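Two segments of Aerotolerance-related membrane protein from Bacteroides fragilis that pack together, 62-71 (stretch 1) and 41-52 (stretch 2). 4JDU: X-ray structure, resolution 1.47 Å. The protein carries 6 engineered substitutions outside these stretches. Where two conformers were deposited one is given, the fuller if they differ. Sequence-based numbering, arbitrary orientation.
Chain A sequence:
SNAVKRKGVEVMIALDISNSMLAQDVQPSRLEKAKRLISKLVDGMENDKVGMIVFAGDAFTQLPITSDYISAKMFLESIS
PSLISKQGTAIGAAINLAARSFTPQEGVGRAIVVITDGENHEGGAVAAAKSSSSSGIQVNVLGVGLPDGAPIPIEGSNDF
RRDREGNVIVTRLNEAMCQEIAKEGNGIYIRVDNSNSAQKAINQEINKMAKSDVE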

ATOM      1  N   GLN A  62       5.740 -10.625   3.077  1.00 15.67           N
ATOM      2  CA  GLN A  62       6.032 -11.591   2.025  1.00 14.40           C
ATOM      3  C   GLN A  62       7.506 -11.565   1.682  1.00 18.49           C
ATOM      4  O   GLN A  62       8.145 -12.607   1.549  1.00 19.77           O
ATOM      5  CB  GLN A  62       5.220 -11.294   0.769  1.00 16.45           C
ATOM      6  CG  GLN A  62       3.731 -11.488   0.945  1.00 16.60           C
ATOM      7  CD  GLN A  62       3.032 -11.570  -0.375  1.00 17.88           C
ATOM      8  OE1 GLN A  62       3.556 -11.106  -1.394  1.00 18.15           O
ATOM      9  NE2 GLN A  62       1.849 -12.176  -0.382  1.00 16.14           N
ATOM     10  N   LEU A  63       8.045 -10.363   1.516  1.00 18.64           N
ATOM     11  CA  LEU A  63       9.424 -10.220   1.081  1.00 16.81           C
ATOM     12  C   LEU A  63      10.192  -9.362   2.068  1.00 17.35           C
ATOM     13  O   LEU A  63       9.970  -8.153   2.141  1.00 17.31           O
ATOM     14  CB  LEU A  63       9.465  -9.558  -0.297  1.00 19.87           C
ATOM     15  CG  LEU A  63      10.858  -9.359  -0.893  1.00 21.46           C
ATOM     16  CD1 LEU A  63      11.532 -10.704  -1.147  1.00 24.68           C
ATOM     17  CD2 LEU A  63      10.748  -8.568  -2.179  1.00 24.43           C
ATOM     18  N   PRO A  64      11.092  -9.978   2.844  1.00 20.79           N
ATOM     19  CA  PRO A  64      11.989  -9.184   3.685  1.00 18.20           C
ATOM     20  C   PRO A  64      12.851  -8.261   2.829  1.00 20.88           C
ATOM     21  O   PRO A  64      13.107  -8.558   1.651  1.00 19.98           O
ATOM     22  CB  PRO A  64      12.856 -10.243   4.381  1.00 20.74           C
ATOM     23  CG  PRO A  64      12.010 -11.488   4.373  1.00 23.18           C
ATOM     24  CD  PRO A  64      11.254 -11.425   3.064  1.00 21.42           C
ATOM     25  N   ILE A  65      13.277  -7.149   3.417  1.00 20.27           N
ATOM     26  CA  ILE A  65      14.095  -6.149   2.730  0.53 19.12           C
ATOM     27  C   ILE A  65      15.250  -6.800   1.978  1.00 19.83           C
ATOM     28  O   ILE A  65      16.001  -7.600   2.548  1.00 20.96           O
ATOM     29  CB  ILE A  65      14.682  -5.134   3.731  0.53 21.75           C
ATOM     30  CG1 ILE A  65      13.583  -4.225   4.295  0.53 25.07           C
ATOM     31  CG2 ILE A  65      15.799  -4.320   3.082  0.53 27.93           C
ATOM     32  CD1 ILE A  65      13.180  -3.068   3.383  0.53 27.32           C
ATOM     33  N   THR A  66      15.404  -6.469   0.700  1.00 17.73           N
ATOM     34  CA  THR A  66      16.403  -7.135  -0.134  1.00 22.02           C
ATOM     35  C   THR A  66      16.884  -6.254  -1.284  1.00 20.58           C
ATOM     36  O   THR A  66      16.201  -5.303  -1.672  1.00 21.01           O
ATOM     37  CB  THR A  66      15.803  -8.434  -0.744  1.00 20.93           C
ATOM     38  OG1 THR A  66      16.790  -9.091  -1.550  1.00 24.50           O
ATOM     39  CG2 THR A  66      14.582  -8.122  -1.600  1.00 23.20           C
ATOM     40  N   SER A  67      18.052  -6.589  -1.831  1.00 21.67           N
ATOM     41  CA  SER A  67      18.549  -5.903  -3.017  0.55 23.16           C
ATOM     42  C   SER A  67      18.060  -6.597  -4.286  1.00 23.25           C
ATOM     43  O   SER A  67      18.328  -6.136  -5.397  1.00 24.59           O
ATOM     44  CB  SER A  67      20.074  -5.840  -2.995  0.55 28.06           C
ATOM     45  OG  SER A  67      20.633  -7.138  -2.879  0.55 29.07           O
ATOM     46  N   ASP A  68      17.327  -7.696  -4.119  1.00 23.62           N
ATOM     47  CA  ASP A  68      16.826  -8.463  -5.266  1.00 23.43           C
ATOM     48  C   ASP A  68      15.507  -7.864  -5.758  1.00 21.04           C
ATOM     49  O   ASP A  68      14.429  -8.346  -5.421  1.00 22.60           O
ATOM     50  CB  ASP A  68      16.645  -9.945  -4.891  1.00 30.21           C
ATOM     51  CG  ASP A  68      16.429 -10.847  -6.105  1.00 31.75           C
ATOM     52  OD1 ASP A  68      16.105 -10.334  -7.196  1.00 25.91           O
ATOM     53  OD2 ASP A  68      16.569 -12.082  -5.968  1.00 31.34           O
ATOM     54  N   TYR A  69      15.611  -6.819  -6.573  1.00 24.13           N
ATOM     55  CA  TYR A  69      14.436  -6.117  -7.098  1.00 23.80           C
ATOM     56  C   TYR A  69      13.553  -7.034  -7.932  1.00 23.07           C
ATOM     57  O   TYR A  69      12.322  -6.929  -7.909  1.00 25.76           O
ATOM     58  CB  TYR A  69      14.869  -4.944  -7.984  1.00 24.86           C
ATOM     59  CG  TYR A  69      15.772  -3.943  -7.314  1.00 26.89           C
ATOM     60  CD1 TYR A  69      15.593  -3.595  -5.981  1.00 27.73           C
ATOM     61  CD2 TYR A  69      16.803  -3.340  -8.022  1.00 32.39           C
ATOM     62  CE1 TYR A  69      16.416  -2.675  -5.375  1.00 30.49           C
ATOM     63  CE2 TYR A  69      17.635  -2.425  -7.423  1.00 37.10           C
ATOM     64  CZ  TYR A  69      17.432  -2.095  -6.097  1.00 35.44           C
ATOM     65  OH  TYR A  69      18.261  -1.178  -5.495  1.00 40.39           O
ATOM     66  N   ILE A  70      14.185  -7.910  -8.702  1.00 25.37           N
ATOM     67  CA  ILE A  70      13.438  -8.771  -9.608  1.00 23.80           C
ATOM     68  C   ILE A  70      12.573  -9.747  -8.814  1.00 23.82           C
ATOM     69  O   ILE A  70      11.441 -10.038  -9.197  1.00 24.77           O
ATOM     70  CB  ILE A  70      14.379  -9.515 -10.572  1.00 27.16           C
ATOM     71  CG1 ILE A  70      15.227  -8.513 -11.364  1.00 31.16           C
ATOM     72  CG2 ILE A  70      13.578 -10.381 -11.521  1.00 32.01           C
ATOM     73  CD1 ILE A  70      14.386  -7.440 -12.063  1.00 35.64           C
ATOM     74  N   SER A  71      13.104 -10.248  -7.706  1.00 23.74           N
ATOM     75  CA  SER A  71      12.317 -11.113  -6.834  1.00 23.59           C
ATOM     76  C   SER A  71      11.032 -10.431  -6.384  1.00 23.70           C
ATOM     77  O   SER A  71       9.972 -11.052  -6.334  1.00 24.29           O
ATOM     78  CB  SER A  71      13.131 -11.526  -5.612  1.00 25.82           C
ATOM     79  OG  SER A  71      12.335 -12.303  -4.732  1.00 31.85           O
TER
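Stretch 2, residues 41-52: LVDGMENDKVGM

Stretch 2 leaves a helix at Gly44, loops through Met45 to Asp48 and enters a strand at Lys49, which runs antiparallel to the first half of stretch 1; the helix end, in turn, lies beside the start of the helix at Tyr69. Two hydrogen-bonded pairs fix the register. At Leu63 and Met52, Met52 N donates to Leu63 O (2.8 Å) and Leu63 N to Met52 O (3.0 Å); at Thr66 and Val50, Thr66 N donates to Val50 O (2.8 Å) and Val50 N to Thr66 O (2.9 Å). Between the pairs stretch 1 has one residue more than stretch 2, a beta bulge. Gly51 lies across from it, its CA 3.2 Å from Leu63 O; a CB there would clash with that oxygen.

Leu63, Thr66, Val50 and Met52 send their side chains to one face of the sheet, where Leu63 CB lies 4.2 Å from Met52 CB. Ile65 reaches across instead, with CG2 3.5 Å from Lys49 CB.

Tyr69 is the anchor beyond the strand, chi1 m and CB toward stretch 2. One ring face receives Met45, whose CB stands 3.8 Å from the ring centroid in a CH-pi contact, while Val50 CG1 meets the edge, 4.0 Å from Tyr69 CD1. At the tip, Tyr69 OH donates a very short hydrogen bond to Asp48 O (2.3 Å), tying helix to loop.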

ATOM      1  N   LEU A  41       8.137   0.943  -9.628  1.00 25.12           N
ATOM      2  CA  LEU A  41       8.896   1.497  -8.512  1.00 27.50           C
ATOM      3  C   LEU A  41      10.217   0.760  -8.312  1.00 27.55           C
ATOM      4  O   LEU A  41      11.276   1.390  -8.190  1.00 27.87           O
ATOM      5  CB  LEU A  41       8.049   1.456  -7.236  1.00 26.82           C
ATOM      6  CG  LEU A  41       8.634   2.056  -5.958  1.00 34.11           C
ATOM      7  CD1 LEU A  41       9.104   3.461  -6.224  1.00 39.16           C
ATOM      8  CD2 LEU A  41       7.585   2.053  -4.867  1.00 36.46           C
ATOM      9  N   VAL A  42      10.164  -0.568  -8.296  1.00 26.22           N
ATOM     10  CA  VAL A  42      11.383  -1.352  -8.108  1.00 27.16           C
ATOM     11  C   VAL A  42      12.301  -1.321  -9.334  1.00 30.27           C
ATOM     12  O   VAL A  42      13.530  -1.320  -9.184  1.00 33.93           O
ATOM     13  CB  VAL A  42      11.099  -2.811  -7.675  1.00 27.20           C
ATOM     14  CG1 VAL A  42      10.262  -2.839  -6.412  1.00 23.72           C
ATOM     15  CG2 VAL A  42      10.428  -3.589  -8.781  1.00 32.23           C
ATOM     16  N   ASP A  43      11.721  -1.282 -10.538  1.00 29.40           N
ATOM     17  CA  ASP A  43      12.521  -1.217 -11.764  1.00 31.37           C
ATOM     18  C   ASP A  43      13.261   0.113 -11.843  1.00 36.07           C
ATOM     19  O   ASP A  43      14.268   0.233 -12.543  1.00 41.93           O
ATOM     20  CB  ASP A  43      11.660  -1.417 -13.022  1.00 29.43           C
ATOM     21  CG  ASP A  43      11.438  -2.884 -13.362  1.00 36.72           C
ATOM     22  OD1 ASP A  43      12.095  -3.748 -12.746  1.00 46.22           O
ATOM     23  OD2 ASP A  43      10.616  -3.169 -14.263  1.00 41.96           O
ATOM     24  N   GLY A  44      12.761   1.110 -11.118  1.00 33.65           N
ATOM     25  CA  GLY A  44      13.403   2.413 -11.063  1.00 40.56           C
ATOM     26  C   GLY A  44      14.361   2.588  -9.895  1.00 43.98           C
ATOM     27  O   GLY A  44      14.808   3.703  -9.622  1.00 50.79           O
HETATM   28  N   MSE A  45      14.671   1.493  -9.202  1.00 35.92           N
HETATM   29  CA  MSE A  45      15.641   1.523  -8.108  1.00 37.20           C
HETATM   30  C   MSE A  45      17.038   1.170  -8.597  1.00 36.71           C
HETATM   31  O   MSE A  45      17.203   0.415  -9.556  1.00 41.45           O
HETATM   32  CB  MSE A  45      15.239   0.556  -6.997  1.00 30.56           C
HETATM   33  CG  MSE A  45      14.024   0.993  -6.204  1.00 28.09           C
HETATM   34 SE   MSE A  45      13.577  -0.309  -4.829  0.57 27.26          SE
HETATM   35  CE  MSE A  45      12.187   0.714  -3.945  1.00 28.35           C
ATOM     36  N   GLU A  46      18.041   1.714  -7.920  1.00 37.52           N
ATOM     37  CA  GLU A  46      19.428   1.424  -8.252  1.00 43.58           C
ATOM     38  C   GLU A  46      20.228   0.995  -7.020  1.00 47.27           C
ATOM     39  O   GLU A  46      20.852  -0.069  -7.018  1.00 50.93           O
ATOM     40  CB  GLU A  46      20.080   2.635  -8.921  1.00 46.19           C
ATOM     41  CG  GLU A  46      19.541   3.977  -8.450  1.00 47.28           C
ATOM     42  N   ASN A  47      20.199   1.821  -5.978  1.00 46.45           N
ATOM     43  CA  ASN A  47      21.008   1.589  -4.781  1.00 49.29           C
ATOM     44  C   ASN A  47      20.176   1.173  -3.576  1.00 45.00           C
ATOM     45  O   ASN A  47      20.714   0.756  -2.547  1.00 47.05           O
ATOM     46  CB  ASN A  47      21.796   2.852  -4.432  1.00 49.10           C
ATOM     47  CG  ASN A  47      22.613   3.364  -5.597  1.00 57.66           C
ATOM     48  OD1 ASN A  47      23.415   2.631  -6.176  1.00 60.01           O
ATOM     49  ND2 ASN A  47      22.404   4.623  -5.958  1.00 60.74           N
ATOM     50  N   ASP A  48      18.863   1.286  -3.713  1.00 37.02           N
ATOM     51  CA  ASP A  48      17.961   1.056  -2.599  1.00 33.58           C
ATOM     52  C   ASP A  48      17.735  -0.429  -2.337  1.00 30.75           C
ATOM     53  O   ASP A  48      18.080  -1.278  -3.161  1.00 36.73           O
ATOM     54  CB  ASP A  48      16.627   1.757  -2.865  1.00 34.14           C
ATOM     55  CG  ASP A  48      16.799   3.236  -3.138  1.00 37.13           C
ATOM     56  OD1 ASP A  48      17.694   3.846  -2.519  1.00 36.74           O
ATOM     57  OD2 ASP A  48      16.048   3.788  -3.972  1.00 41.09           O
ATOM     58  N   LYS A  49      17.176  -0.733  -1.169  1.00 24.27           N
ATOM     59  CA  LYS A  49      16.681  -2.070  -0.869  1.00 23.04           C
ATOM     60  C   LYS A  49      15.175  -1.983  -0.705  1.00 28.27           C
ATOM     61  O   LYS A  49      14.647  -0.951  -0.279  1.00 26.34           O
ATOM     62  CB  LYS A  49      17.325  -2.613   0.407  1.00 22.94           C
ATOM     63  CG  LYS A  49      18.811  -2.897   0.267  1.00 27.19           C
ATOM     64  CD  LYS A  49      19.381  -3.462   1.559  1.00 30.19           C
ATOM     65  CE  LYS A  49      20.887  -3.679   1.463  1.00 35.16           C
ATOM     66  NZ  LYS A  49      21.458  -4.151   2.756  1.00 44.26           N
ATOM     67  N   VAL A  50      14.472  -3.055  -1.056  1.00 19.33           N
ATOM     68  CA  VAL A  50      13.017  -3.043  -0.985  1.00 20.04           C
ATOM     69  C   VAL A  50      12.477  -4.306  -0.318  1.00 18.99           C
ATOM     70  O   VAL A  50      13.040  -5.397  -0.457  1.00 19.10           O
ATOM     71  CB  VAL A  50      12.379  -2.865  -2.394  1.00 19.51           C
ATOM     72  CG1 VAL A  50      12.678  -4.068  -3.278  1.00 21.83           C
ATOM     73  CG2 VAL A  50      10.878  -2.627  -2.302  1.00 18.55           C
ATOM     74  N   GLY A  51      11.389  -4.137   0.426  1.00 17.18           N
ATOM     75  CA  GLY A  51      10.671  -5.261   0.993  0.50 14.97           C
ATOM     76  C   GLY A  51       9.192  -5.098   0.731  1.00 17.18           C
ATOM     77  O   GLY A  51       8.743  -4.027   0.300  1.00 16.92           O
HETATM   78  N   MSE A  52       8.421  -6.152   0.974  1.00 14.74           N
HETATM   79  CA  MSE A  52       6.985  -6.047   0.783  1.00 15.26           C
HETATM   80  C   MSE A  52       6.158  -6.781   1.813  1.00 13.89           C
HETATM   81  O   MSE A  52       6.329  -7.988   2.040  1.00 15.18           O
HETATM   82  CB  MSE A  52       6.572  -6.502  -0.616  1.00 16.22           C
HETATM   83  CG  MSE A  52       5.068  -6.271  -0.893  1.00 13.94           C
HETATM   84 SE   MSE A  52       4.502  -6.423  -2.743  0.58 15.44          SE
HETATM   85  CE  MSE A  52       5.064  -8.245  -3.066  1.00 16.64           C
TER